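Local coordinates for protein heat-inducible transcription repressor HrcA (Thermotoga maritima, PDB 1STZ) that probably represses class I heat shock operons, among them grpE-dnaK-dnaJ and groELS, by binding DNA, at residues A[136-141]-A[301-306]; A[265-270]-A[289-294]; A[118-123]-A[326-331]; A[130-135]-A[314-319]; A[143-148]-A[166-171]. One frame throughout, in Å; residues are numbered along the deposited sequence.

Contact 1. Residues A[136-141]-A[301-306]; sequences LIERPN and IGSVYL
Strands 134-138 and 299-309 are antiparallel neighbours in the five-stranded sheet of strand order 2-1-5-4-3, the order of a GAF-like domain, and they pair here. Leu136 and Tyr305 form a hydrogen-bonded pair, Leu136 N giving to Tyr305 O (2.9 Å) and Tyr305 N giving to Leu136 O (2.8 Å). In the following non-hydrogen-bonded pair, the side chains of Ile137 and Val304 lie side by side and meet at Ile137 CG1 and Val304 CG1 (4.1 Å), on the face covered by helices 116-131 and 314-334. Glu138 N then reaches Ser303 O (2.8 Å) almost along the C=O axis. The return bond uses a side chain: with CG anti to the backbone N (chi1 -161°) and the rest extended, Glu138 OE1 accepts from Ser303 N (3.0 Å) through its anti lone pair. Further along, a classic beta bulge sets Ile301 and Gly302 together across from Tyr294, Pro140 CB packs on Ile301 CG2 (3.7 Å), and two waters join Ile301 O to Arg139 O and to Asn141 N. The Glu138 carboxylate thus takes a place that a backbone carbonyl would fill in regular pairing; the Ser303 N-H and a water donating to OE1 probably favour its ionised form.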
# COMPACT_ATOMS: atom_id res chain seq x y z
N LEU A 136 4.33 19.92 6.18
CA LEU A 136 3.65 20.44 7.37
C LEU A 136 2.16 20.42 7.11
O LEU A 136 1.72 20.91 6.07
CB LEU A 136 4.06 21.88 7.67
CG LEU A 136 5.52 22.14 8.01
CD1 LEU A 136 5.67 23.62 8.30
CD2 LEU A 136 6.05 21.32 9.18
N ILE A 137 1.40 19.81 8.01
CA ILE A 137 -0.06 19.89 8.00
C ILE A 137 -0.52 20.60 9.26
O ILE A 137 -0.26 20.14 10.37
CB ILE A 137 -0.69 18.49 7.95
CG1 ILE A 137 -0.18 17.71 6.73
CG2 ILE A 137 -2.22 18.59 7.92
CD1 ILE A 137 -0.83 16.39 6.53
N GLU A 138 -1.22 21.71 9.09
CA GLU A 138 -1.87 22.40 10.17
C GLU A 138 -3.04 21.55 10.75
O GLU A 138 -3.98 21.24 10.02
CB GLU A 138 -2.37 23.75 9.67
CG GLU A 138 -2.66 24.76 10.75
CD GLU A 138 -3.16 26.09 10.22
OE1 GLU A 138 -3.69 26.15 9.08
OE2 GLU A 138 -3.04 27.08 10.97
N ARG A 139 -2.94 21.18 12.03
CA ARG A 139 -4.01 20.48 12.75
C ARG A 139 -5.23 21.40 12.93
O ARG A 139 -5.10 22.62 12.93
CB ARG A 139 -3.52 20.02 14.14
CG ARG A 139 -2.37 19.04 14.10
CD ARG A 139 -1.95 18.50 15.47
NE ARG A 139 -1.13 17.29 15.34
CZ ARG A 139 0.21 17.24 15.37
NH1 ARG A 139 0.97 18.32 15.51
NH2 ARG A 139 0.80 16.06 15.26
N PRO A 140 -6.42 20.84 13.10
CA PRO A 140 -7.59 21.68 13.32
C PRO A 140 -7.37 22.57 14.55
O PRO A 140 -6.78 22.14 15.54
CB PRO A 140 -8.71 20.66 13.57
CG PRO A 140 -8.22 19.43 12.92
CD PRO A 140 -6.75 19.41 13.15
N ASN A 141 -7.81 23.82 14.47
CA ASN A 141 -7.61 24.78 15.55
C ASN A 141 -8.42 24.36 16.76
O ASN A 141 -9.61 24.11 16.65
CB ASN A 141 -8.00 26.18 15.07
CG ASN A 141 -7.42 27.30 15.94
OD1 ASN A 141 -7.32 27.18 17.17
ND2 ASN A 141 -7.04 28.40 15.29
N ILE A 301 -10.26 23.98 7.33
CA ILE A 301 -9.85 23.48 8.64
C ILE A 301 -8.38 23.78 8.93
O ILE A 301 -8.02 24.09 10.07
CB ILE A 301 -10.11 21.99 8.74
CG1 ILE A 301 -11.60 21.67 8.53
CG2 ILE A 301 -9.66 21.46 10.10
CD1 ILE A 301 -12.54 22.54 9.37
N GLY A 302 -7.54 23.66 7.89
CA GLY A 302 -6.11 23.94 8.00
C GLY A 302 -5.42 24.01 6.65
O GLY A 302 -5.98 23.64 5.62
N SER A 303 -4.19 24.49 6.66
CA SER A 303 -3.32 24.50 5.50
C SER A 303 -2.32 23.33 5.50
O SER A 303 -1.93 22.81 6.56
CB SER A 303 -2.58 25.83 5.44
OG SER A 303 -3.53 26.88 5.30
N VAL A 304 -1.93 22.91 4.30
CA VAL A 304 -0.91 21.91 4.06
C VAL A 304 0.21 22.52 3.22
O VAL A 304 -0.05 23.24 2.27
CB VAL A 304 -1.49 20.72 3.28
CG1 VAL A 304 -0.45 19.63 3.08
CG2 VAL A 304 -2.71 20.15 3.99
N TYR A 305 1.45 22.20 3.58
CA TYR A 305 2.64 22.69 2.90
C TYR A 305 3.56 21.53 2.56
O TYR A 305 3.83 20.69 3.40
CB TYR A 305 3.40 23.66 3.79
CG TYR A 305 2.58 24.83 4.25
CD1 TYR A 305 1.79 24.74 5.37
CD2 TYR A 305 2.60 26.04 3.55
CE1 TYR A 305 1.03 25.82 5.80
CE2 TYR A 305 1.84 27.11 3.96
CZ TYR A 305 1.06 27.00 5.09
OH TYR A 305 0.32 28.08 5.53
N LEU A 306 4.02 21.50 1.30
CA LEU A 306 5.06 20.59 0.84
C LEU A 306 6.29 21.40 0.38
O LEU A 306 6.22 22.17 -0.58
CB LEU A 306 4.54 19.82 -0.37
CG LEU A 306 5.13 18.50 -0.84
CD1 LEU A 306 5.27 18.46 -2.33
CD2 LEU A 306 6.40 18.06 -0.15
O HOH W 1 -5.51 27.54 7.15
O HOH W 2 -5.97 25.25 11.58
O HOH W 3 -9.41 24.42 12.19

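Contact 2. Residues A[265-270]-A[289-294]; sequences SLVGEG and VFSGKY
Ser291 and Val267 face each other where the chain leaving helix 260-266 passes across strand 287-296. The hydroxyl of Ser291 occupies the crowded position between its backbone N and carbonyl carbon (chi1 67°), which brings OG up against Val267 CA at 3.5 Å. Val267 answers with CG2, set anti to its own backbone N; this methyl of Val267 reaches past the hydroxyl to Gly292 N (4.1 Å from CG2), where the glycine backbone meets it. To one side, Leu266 and Val289 touch loosely through Leu266 CD1 and Val289 CG2, and both also pack on Ile279. Strand 287-296 is the fourth of the GAF-like sheet, hydrogen-bonded on one flank to strand 299-309 and on the other to strand 272-275, the edge strand within this chain; segment 265-270 leads from helix 260-266 into it. Water joins several polar atoms of the segment to strand 287-296. One water bridges Val289 O and Ser291 OG, with a weak third bond to Leu266 O, whose main partner is Arg274 NE; another gathers Gly268 N, Gly270 O, Ser291 OG and, weakly, Ser291 O. Lys293 runs extended to CE and turns at chi4 (81°), so that Lys293 NZ lies 3.9 Å from Gly268 O and 4.2 Å from Val267 CG2. There NZ donates a hydrogen bond to a third water (2.6 Å from NZ), which in turn donates to Gly268 O.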
# COMPACT_ATOMS: atom_id res chain seq x y z
N SER A 265 1.08 33.63 4.56
CA SER A 265 1.28 34.48 3.38
C SER A 265 1.59 33.66 2.12
O SER A 265 1.40 34.15 1.02
CB SER A 265 2.41 35.49 3.62
OG SER A 265 3.70 34.90 3.47
N LEU A 266 2.09 32.44 2.30
CA LEU A 266 2.38 31.55 1.19
C LEU A 266 1.13 31.04 0.49
O LEU A 266 1.11 30.81 -0.73
CB LEU A 266 3.20 30.34 1.66
CG LEU A 266 4.60 30.64 2.20
CD1 LEU A 266 5.23 29.38 2.75
CD2 LEU A 266 5.49 31.20 1.10
N VAL A 267 0.07 30.85 1.27
CA VAL A 267 -1.08 30.13 0.78
C VAL A 267 -2.00 31.09 0.00
O VAL A 267 -2.30 32.19 0.45
CB VAL A 267 -1.78 29.31 1.94
CG1 VAL A 267 -2.38 30.23 3.01
CG2 VAL A 267 -2.85 28.36 1.36
N GLY A 268 -2.38 30.67 -1.20
CA GLY A 268 -3.23 31.45 -2.08
C GLY A 268 -4.64 30.87 -2.18
O GLY A 268 -5.14 30.26 -1.23
N GLU A 269 -5.28 31.10 -3.33
CA GLU A 269 -6.61 30.56 -3.64
C GLU A 269 -6.47 29.24 -4.38
O GLU A 269 -6.03 29.20 -5.53
CB GLU A 269 -7.40 31.52 -4.53
CG GLU A 269 -7.44 32.97 -4.07
CD GLU A 269 -7.49 33.95 -5.25
OE1 GLU A 269 -6.67 33.80 -6.19
OE2 GLU A 269 -8.34 34.88 -5.23
N GLY A 270 -6.85 28.15 -3.73
CA GLY A 270 -6.64 26.82 -4.26
C GLY A 270 -5.20 26.40 -4.14
O GLY A 270 -4.40 27.00 -3.42
N VAL A 289 7.56 25.44 -2.67
CA VAL A 289 6.49 25.02 -1.76
C VAL A 289 5.16 24.90 -2.46
O VAL A 289 4.71 25.84 -3.07
CB VAL A 289 6.16 26.06 -0.67
CG1 VAL A 289 5.69 25.37 0.61
CG2 VAL A 289 7.24 27.04 -0.48
N PHE A 290 4.52 23.75 -2.34
CA PHE A 290 3.11 23.60 -2.68
C PHE A 290 2.30 23.88 -1.43
O PHE A 290 2.63 23.43 -0.35
CB PHE A 290 2.79 22.20 -3.18
CG PHE A 290 3.16 21.98 -4.61
CD1 PHE A 290 4.42 21.60 -4.96
CD2 PHE A 290 2.23 22.17 -5.62
CE1 PHE A 290 4.77 21.41 -6.30
CE2 PHE A 290 2.58 21.97 -6.95
CZ PHE A 290 3.84 21.57 -7.28
N SER A 291 1.24 24.63 -1.58
CA SER A 291 0.37 24.90 -0.47
C SER A 291 -1.08 24.85 -0.91
O SER A 291 -1.41 25.02 -2.10
CB SER A 291 0.72 26.23 0.17
OG SER A 291 0.45 27.32 -0.71
N GLY A 292 -1.95 24.61 0.06
CA GLY A 292 -3.38 24.51 -0.15
C GLY A 292 -4.07 24.25 1.18
O GLY A 292 -3.41 24.04 2.20
N LYS A 293 -5.39 24.25 1.19
CA LYS A 293 -6.14 23.98 2.41
C LYS A 293 -6.99 22.73 2.25
O LYS A 293 -7.39 22.40 1.14
CB LYS A 293 -7.04 25.15 2.75
CG LYS A 293 -6.32 26.47 2.88
CD LYS A 293 -7.21 27.51 3.52
CE LYS A 293 -6.60 28.89 3.51
NZ LYS A 293 -6.79 29.53 2.19
N TYR A 294 -7.26 22.06 3.36
CA TYR A 294 -8.27 21.02 3.42
C TYR A 294 -9.48 21.60 4.17
O TYR A 294 -9.33 22.47 5.03
CB TYR A 294 -7.73 19.72 4.05
CG TYR A 294 -7.36 19.76 5.51
CD1 TYR A 294 -8.17 19.18 6.48
CD2 TYR A 294 -6.16 20.30 5.92
CE1 TYR A 294 -7.82 19.22 7.82
CE2 TYR A 294 -5.80 20.34 7.27
CZ TYR A 294 -6.62 19.79 8.21
OH TYR A 294 -6.23 19.84 9.54
O HOH W 4 2.44 28.01 -2.24
O HOH W 5 -5.61 31.58 1.12
O HOH W 6 -1.81 27.75 -2.14

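Contact 3. Residues A[118-123]-A[326-331]; sequences KVLFLA and NRLSEY
A single methyl of Leu328, CD2, is the chief bump of this interface, and it enters a hollow lined by Val119, Leu120 and Ala123 of the opposing helix. Ala123 CB is the closest neighbour of Leu328 CD2 at 3.7 Å; Val119 CG1 and Leu120 CD2 complete the lining, each 3.9 Å from Leu328 CD2. Leu120 lies nearly perpendicular to Leu328, while Val119 runs antiparallel alongside it. Leu328 CD2 seats against the Ala123 methyl with the segment axes 10.9 Å apart. Segments 118-123 and 326-331 run antiparallel (171°); their helices, 116-131 and 314-334, are the first and last of the GAF-like domain and lie on one face of the five-stranded sheet, whose Tyr294 touches both Leu120 and Leu328. A second bump points the other way across the interface. Val119 CG2, anti to its own carbonyl carbon, stands over the centre of the Tyr331 ring, 3.8 Å from the centroid and 12° off the normal, a CH-pi contact. The ring is swung across to the valine by Tyr331 CG lying anti to its backbone N (chi1 177°). Its hydroxyl bonds to Phe168 O, and Lys177 of the second subunit packs on the same tyrosine.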
# COMPACT_ATOMS: atom_id res chain seq x y z
N LYS A 118 -4.60 10.43 13.34
CA LYS A 118 -4.05 9.33 12.56
C LYS A 118 -4.26 9.54 11.04
O LYS A 118 -3.42 9.16 10.22
CB LYS A 118 -4.65 8.00 13.04
CG LYS A 118 -4.16 6.77 12.29
CD LYS A 118 -2.67 6.52 12.51
CE LYS A 118 -2.23 5.19 11.88
NZ LYS A 118 -1.09 4.58 12.62
N VAL A 119 -5.37 10.17 10.66
CA VAL A 119 -5.63 10.44 9.26
C VAL A 119 -4.63 11.49 8.74
O VAL A 119 -4.10 11.32 7.66
CB VAL A 119 -7.08 10.92 8.98
CG1 VAL A 119 -7.21 11.34 7.53
CG2 VAL A 119 -8.07 9.81 9.27
N LEU A 120 -4.38 12.53 9.52
CA LEU A 120 -3.38 13.54 9.16
C LEU A 120 -1.98 12.92 9.12
O LEU A 120 -1.17 13.27 8.26
CB LEU A 120 -3.39 14.71 10.16
CG LEU A 120 -4.68 15.53 10.25
CD1 LEU A 120 -4.54 16.64 11.29
CD2 LEU A 120 -5.11 16.07 8.89
N PHE A 121 -1.70 12.01 10.04
CA PHE A 121 -0.42 11.30 10.11
C PHE A 121 -0.16 10.50 8.82
O PHE A 121 0.93 10.55 8.27
CB PHE A 121 -0.39 10.33 11.31
CG PHE A 121 0.93 9.59 11.45
CD1 PHE A 121 1.10 8.33 10.90
CD2 PHE A 121 2.01 10.18 12.09
CE1 PHE A 121 2.33 7.66 11.01
CE2 PHE A 121 3.24 9.51 12.21
CZ PHE A 121 3.39 8.26 11.67
N LEU A 122 -1.18 9.76 8.36
CA LEU A 122 -1.05 8.96 7.16
C LEU A 122 -0.88 9.83 5.93
O LEU A 122 -0.06 9.53 5.08
CB LEU A 122 -2.23 8.03 6.99
CG LEU A 122 -2.31 6.92 8.03
CD1 LEU A 122 -3.70 6.29 8.04
CD2 LEU A 122 -1.24 5.86 7.77
N ALA A 123 -1.66 10.89 5.84
CA ALA A 123 -1.59 11.81 4.71
C ALA A 123 -0.21 12.47 4.60
O ALA A 123 0.37 12.48 3.53
CB ALA A 123 -2.70 12.88 4.79
N ASN A 326 -7.46 16.59 -1.51
CA ASN A 326 -8.86 16.21 -1.78
C ASN A 326 -9.34 15.07 -0.87
O ASN A 326 -10.50 15.04 -0.49
CB ASN A 326 -9.05 15.79 -3.24
CG ASN A 326 -9.00 16.95 -4.21
OD1 ASN A 326 -9.06 18.12 -3.83
ND2 ASN A 326 -8.89 16.63 -5.49
N ARG A 327 -8.45 14.15 -0.52
CA ARG A 327 -8.78 13.06 0.41
C ARG A 327 -9.01 13.56 1.81
O ARG A 327 -9.85 13.04 2.51
CB ARG A 327 -7.65 12.02 0.49
CG ARG A 327 -7.77 10.88 -0.46
CD ARG A 327 -8.30 11.24 -1.77
NE ARG A 327 -9.52 10.54 -2.09
CZ ARG A 327 -10.53 11.04 -2.82
NH1 ARG A 327 -10.49 12.28 -3.29
NH2 ARG A 327 -11.61 10.26 -3.09
N LEU A 328 -8.24 14.55 2.22
CA LEU A 328 -8.36 15.08 3.56
C LEU A 328 -9.67 15.82 3.67
O LEU A 328 -10.38 15.67 4.64
CB LEU A 328 -7.19 16.02 3.91
CG LEU A 328 -5.87 15.33 4.24
CD1 LEU A 328 -4.81 16.36 4.48
CD2 LEU A 328 -6.02 14.43 5.45
N SER A 329 -9.98 16.61 2.64
CA SER A 329 -11.27 17.30 2.59
C SER A 329 -12.41 16.31 2.66
O SER A 329 -13.42 16.56 3.32
CB SER A 329 -11.40 18.16 1.33
OG SER A 329 -10.55 19.28 1.45
N GLU A 330 -12.25 15.17 2.00
CA GLU A 330 -13.30 14.14 2.02
C GLU A 330 -13.48 13.54 3.42
O GLU A 330 -14.62 13.37 3.88
CB GLU A 330 -12.96 13.01 1.09
CG GLU A 330 -13.89 12.87 -0.09
CD GLU A 330 -13.25 12.05 -1.19
OE1 GLU A 330 -13.25 12.53 -2.35
OE2 GLU A 330 -12.74 10.93 -0.89
N TYR A 331 -12.36 13.18 4.06
CA TYR A 331 -12.41 12.68 5.42
C TYR A 331 -13.09 13.72 6.35
O TYR A 331 -14.03 13.40 7.06
CB TYR A 331 -11.04 12.27 5.97
CG TYR A 331 -11.19 11.83 7.42
CD1 TYR A 331 -11.57 10.52 7.74
CD2 TYR A 331 -11.08 12.74 8.44
CE1 TYR A 331 -11.78 10.14 9.07
CE2 TYR A 331 -11.29 12.38 9.77
CZ TYR A 331 -11.64 11.08 10.08
OH TYR A 331 -11.84 10.75 11.42

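Contact 4. Residues A[130-135]-A[314-319]; sequences LTEGYV and YDRNHR
The C-terminal part of helix 116-131 of the GAF-like domain meets the first turns of helix 314-334, where Arg316 lies across it. From CB the arginine leads straight out, CG anti to its backbone N (chi1 176°), and Arg316 CD comes to rest on Leu130 O at 3.4 Å. A bend at chi3 (57°) then turns the guanidinium so that one face covers the backbone of Thr131, whose CA sits 3.6 Å above the plane, toward the rim. Within their own helix, Arg316 NE and NH2 both donate to Asn317 OD1 from the side of the guanidinium, each at 3.1 Å and nearly in its plane; this pair of hydrogen bonds to one oxygen fixes the rotation of the group, while Asn317 ND2 is held by Thr312 OG1. NH2 also passes near Thr131 O, but at a poor angle. At the tip, Arg316 NH1 makes a long salt bridge to Glu132 OE1 (3.8 Å), the carboxylate and guanidinium planes standing 79° apart. Glu132 has positive phi, the first residue to leave the helical path. The positive charge probably suits the carbonyl-rich helix end, and Glu180 of the third subunit also packs on Arg316. The shared acceptor touches carbon as well: Asn317 OD1 lies 3.4 Å from Thr131 CB.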
# COMPACT_ATOMS: atom_id res chain seq x y z
N LEU A 130 6.21 10.08 -1.23
CA LEU A 130 6.03 10.02 -2.68
C LEU A 130 6.66 11.19 -3.43
O LEU A 130 6.91 11.10 -4.61
CB LEU A 130 4.54 9.97 -3.02
CG LEU A 130 3.74 8.78 -2.51
CD1 LEU A 130 2.35 8.80 -3.12
CD2 LEU A 130 4.46 7.46 -2.80
N THR A 131 6.89 12.31 -2.75
CA THR A 131 7.49 13.48 -3.36
C THR A 131 8.92 13.77 -2.89
O THR A 131 9.51 14.75 -3.33
CB THR A 131 6.66 14.72 -3.04
OG1 THR A 131 6.66 14.94 -1.63
CG2 THR A 131 5.21 14.52 -3.44
N GLU A 132 9.45 12.95 -2.00
CA GLU A 132 10.73 13.20 -1.35
C GLU A 132 10.80 14.63 -0.83
O GLU A 132 11.80 15.33 -1.04
CB GLU A 132 11.89 12.93 -2.33
CG GLU A 132 11.93 11.51 -2.89
CD GLU A 132 12.80 11.39 -4.14
OE1 GLU A 132 12.89 12.38 -4.92
OE2 GLU A 132 13.39 10.31 -4.36
N GLY A 133 9.74 15.05 -0.15
CA GLY A 133 9.67 16.37 0.45
C GLY A 133 9.49 16.40 1.95
O GLY A 133 9.48 15.35 2.63
N TYR A 134 9.36 17.61 2.47
CA TYR A 134 9.06 17.88 3.86
C TYR A 134 7.66 18.45 3.92
O TYR A 134 7.39 19.45 3.27
CB TYR A 134 10.02 18.95 4.40
CG TYR A 134 9.87 19.32 5.87
CD1 TYR A 134 9.54 20.61 6.25
CD2 TYR A 134 10.10 18.40 6.86
CE1 TYR A 134 9.44 20.97 7.60
CE2 TYR A 134 10.00 18.74 8.22
CZ TYR A 134 9.66 20.03 8.57
OH TYR A 134 9.55 20.37 9.90
N VAL A 135 6.79 17.83 4.71
CA VAL A 135 5.40 18.22 4.82
C VAL A 135 5.05 18.80 6.19
O VAL A 135 5.45 18.27 7.22
CB VAL A 135 4.50 17.02 4.53
CG1 VAL A 135 3.02 17.34 4.79
CG2 VAL A 135 4.70 16.57 3.11
N TYR A 314 7.89 18.45 -10.69
CA TYR A 314 6.73 19.28 -10.39
C TYR A 314 5.39 18.60 -10.69
O TYR A 314 4.45 18.75 -9.92
CB TYR A 314 6.82 20.64 -11.12
CG TYR A 314 7.84 21.58 -10.49
CD1 TYR A 314 9.17 21.60 -10.91
CD2 TYR A 314 7.47 22.43 -9.45
CE1 TYR A 314 10.11 22.46 -10.32
CE2 TYR A 314 8.39 23.29 -8.86
CZ TYR A 314 9.70 23.29 -9.29
OH TYR A 314 10.57 24.13 -8.66
N ASP A 315 5.30 17.86 -11.79
CA ASP A 315 4.05 17.22 -12.20
C ASP A 315 3.68 16.15 -11.19
O ASP A 315 2.55 16.04 -10.77
CB ASP A 315 4.20 16.61 -13.60
CG ASP A 315 2.88 16.40 -14.33
OD1 ASP A 315 1.81 16.26 -13.71
OD2 ASP A 315 2.83 16.33 -15.58
N ARG A 316 4.66 15.35 -10.79
CA ARG A 316 4.43 14.33 -9.77
C ARG A 316 3.97 14.99 -8.47
O ARG A 316 2.98 14.57 -7.88
CB ARG A 316 5.68 13.47 -9.57
CG ARG A 316 5.60 12.42 -8.46
CD ARG A 316 6.96 12.03 -7.85
NE ARG A 316 7.69 13.18 -7.31
CZ ARG A 316 8.97 13.18 -6.94
NH1 ARG A 316 9.71 12.10 -7.04
NH2 ARG A 316 9.53 14.30 -6.47
N ASN A 317 4.65 16.05 -8.06
CA ASN A 317 4.36 16.70 -6.78
C ASN A 317 2.96 17.32 -6.75
O ASN A 317 2.27 17.25 -5.73
CB ASN A 317 5.40 17.77 -6.43
CG ASN A 317 6.78 17.20 -6.19
OD1 ASN A 317 6.98 15.99 -6.16
ND2 ASN A 317 7.75 18.08 -6.05
N HIS A 318 2.58 17.95 -7.85
CA HIS A 318 1.26 18.55 -8.00
C HIS A 318 0.19 17.49 -7.91
O HIS A 318 -0.80 17.65 -7.20
CB HIS A 318 1.09 19.28 -9.34
CG HIS A 318 -0.25 19.90 -9.50
ND1 HIS A 318 -1.25 19.33 -10.26
CD2 HIS A 318 -0.79 21.02 -8.96
CE1 HIS A 318 -2.34 20.07 -10.17
NE2 HIS A 318 -2.09 21.11 -9.40
N ARG A 319 0.38 16.41 -8.64
CA ARG A 319 -0.59 15.33 -8.68
C ARG A 319 -0.81 14.70 -7.31
O ARG A 319 -1.94 14.47 -6.91
CB ARG A 319 -0.10 14.28 -9.66
CG ARG A 319 -0.95 13.04 -9.79
CD ARG A 319 -0.12 11.82 -10.16
NE ARG A 319 0.79 12.18 -11.23
CZ ARG A 319 2.03 11.75 -11.40
NH1 ARG A 319 2.60 10.88 -10.58
NH2 ARG A 319 2.72 12.20 -12.43

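Contact 5. Residues A[143-148]-A[166-171]; sequences RDLKIL and TEFGVS
Segment 143-148 has no regular structure but kinks at Leu145, the centre of an inverse gamma turn, with a weak bond from Lys146 N to Asp144 O. Opposite it, Thr166 to Gly169 form a type I turn closed by Gly169 N to Thr166 O (3.3 Å), and Thr166 N to Gly169 O (2.9 Å) completes the pair across it. This turn connects the hairpin strands 159-166 and 169-177 in the three-stranded sheet that lies in the chain between the first two strands of the GAF-like domain, and segment 143-148 leads into its first strand. Thr166 carries the contact. Thr166 CG2 is pressed by Leu145 CD2 at 3.3 Å, tighter than usual, and both side chains have first torsions far from staggered (Leu145 chi1 -124°, Thr166 chi1 -105°). Leu145 CD2 also reaches Phe168 CD1 (3.8 Å), while Leu148 CD1 rests against the peptide carbon Thr166 C (3.4 Å). Thr166 OG1 gives only a weak hydrogen bond to Lys146 O; a water makes the firmer link, donating to Lys146 O and accepting from Glu167 N. Another accepts from Lys146 N and donates to Glu167 OE1. Glu167 CG covers the centre of one Phe168 ring face.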
# COMPACT_ATOMS: atom_id res chain seq x y z
N ARG A 143 -9.17 26.13 19.30
CA ARG A 143 -9.97 27.25 19.80
C ARG A 143 -11.49 27.03 19.77
O ARG A 143 -12.18 27.42 20.69
CB ARG A 143 -9.59 28.52 19.03
CG ARG A 143 -10.51 29.71 19.26
CD ARG A 143 -10.14 30.89 18.37
NE ARG A 143 -11.33 31.58 17.87
CZ ARG A 143 -11.34 32.38 16.79
NH1 ARG A 143 -10.23 32.59 16.08
NH2 ARG A 143 -12.48 32.97 16.43
N ASP A 144 -12.00 26.40 18.71
CA ASP A 144 -13.45 26.17 18.55
C ASP A 144 -13.77 24.67 18.37
O ASP A 144 -14.82 24.32 17.82
CB ASP A 144 -14.02 27.00 17.38
CG ASP A 144 -13.86 26.31 16.02
OD1 ASP A 144 -12.70 26.01 15.63
OD2 ASP A 144 -14.86 26.03 15.29
N LEU A 145 -12.87 23.81 18.84
CA LEU A 145 -13.07 22.37 18.80
C LEU A 145 -13.91 21.98 20.01
O LEU A 145 -13.37 21.69 21.08
CB LEU A 145 -11.71 21.66 18.86
CG LEU A 145 -11.26 20.66 17.79
CD1 LEU A 145 -10.16 19.76 18.33
CD2 LEU A 145 -12.41 19.83 17.28
N LYS A 146 -15.23 21.99 19.86
CA LYS A 146 -16.11 21.60 20.95
C LYS A 146 -15.94 20.12 21.32
O LYS A 146 -15.86 19.26 20.46
CB LYS A 146 -17.57 21.88 20.58
CG LYS A 146 -17.94 23.35 20.58
CD LYS A 146 -19.42 23.53 20.93
CE LYS A 146 -19.76 24.97 21.32
NZ LYS A 146 -21.18 25.04 21.78
N ILE A 147 -15.86 19.83 22.62
CA ILE A 147 -15.93 18.47 23.13
C ILE A 147 -17.41 18.06 23.17
O ILE A 147 -18.19 18.60 23.96
CB ILE A 147 -15.31 18.38 24.54
CG1 ILE A 147 -13.82 18.72 24.50
CG2 ILE A 147 -15.54 16.97 25.13
CD1 ILE A 147 -13.23 19.06 25.87
N LEU A 148 -17.80 17.12 22.32
CA LEU A 148 -19.20 16.67 22.22
C LEU A 148 -19.54 15.60 23.25
O LEU A 148 -20.71 15.43 23.59
CB LEU A 148 -19.47 16.11 20.81
CG LEU A 148 -19.11 17.03 19.64
CD1 LEU A 148 -19.27 16.31 18.32
CD2 LEU A 148 -19.96 18.29 19.64
N THR A 166 -15.37 14.57 19.09
CA THR A 166 -15.29 15.89 18.53
C THR A 166 -16.08 15.85 17.20
O THR A 166 -16.50 14.78 16.81
CB THR A 166 -13.78 16.15 18.40
OG1 THR A 166 -13.36 17.07 19.43
CG2 THR A 166 -13.37 16.70 17.10
N GLU A 167 -16.28 16.98 16.52
CA GLU A 167 -16.95 16.97 15.21
C GLU A 167 -16.15 16.23 14.13
O GLU A 167 -16.73 15.82 13.12
CB GLU A 167 -17.30 18.40 14.73
CG GLU A 167 -16.10 19.28 14.38
CD GLU A 167 -16.50 20.54 13.65
OE1 GLU A 167 -16.05 21.64 14.06
OE2 GLU A 167 -17.29 20.45 12.68
N PHE A 168 -14.85 16.05 14.37
CA PHE A 168 -13.94 15.34 13.47
C PHE A 168 -13.63 13.89 13.84
O PHE A 168 -12.82 13.24 13.18
CB PHE A 168 -12.61 16.11 13.39
CG PHE A 168 -12.76 17.52 12.95
CD1 PHE A 168 -12.20 18.55 13.68
CD2 PHE A 168 -13.50 17.83 11.81
CE1 PHE A 168 -12.34 19.87 13.27
CE2 PHE A 168 -13.65 19.15 11.39
CZ PHE A 168 -13.06 20.17 12.12
N GLY A 169 -14.24 13.37 14.90
CA GLY A 169 -14.08 11.97 15.26
C GLY A 169 -13.67 11.74 16.70
O GLY A 169 -13.98 12.53 17.57
N VAL A 170 -12.98 10.63 16.95
CA VAL A 170 -12.58 10.24 18.30
C VAL A 170 -11.11 10.62 18.50
O VAL A 170 -10.23 10.19 17.75
CB VAL A 170 -12.76 8.72 18.47
CG1 VAL A 170 -12.43 8.28 19.88
CG2 VAL A 170 -14.18 8.31 18.08
N SER A 171 -10.85 11.48 19.48
CA SER A 171 -9.51 11.97 19.72
C SER A 171 -9.05 11.66 21.12
O SER A 171 -9.84 11.29 21.98
CB SER A 171 -9.45 13.49 19.51
OG SER A 171 -10.13 13.84 18.32
O HOH W 7 -16.43 19.48 17.78
O HOH W 8 -16.40 21.98 16.86

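From the N terminus, contact 3 opens first, at 118-123, and closes last, at 326-331, so its loop encloses all the others. Contact 4 opens at the end of the same helix and closes at the start of helix 314-334; within it, contact 1 joins the first and last strands of the sheet. Inside contact 1 two shorter loops follow in series without crossing: contact 5, in the inserted three-stranded part, and contact 2, which ties the segment after helix 260-266 to strand 287-296. Contacts 1 and 2 share the five-stranded sheet, contacts 3 and 4 the two helices covering it. Phe168, touching Pro140 and Ile301 and bonded through its O to Tyr331, connects contact 5 to contacts 1 and 3.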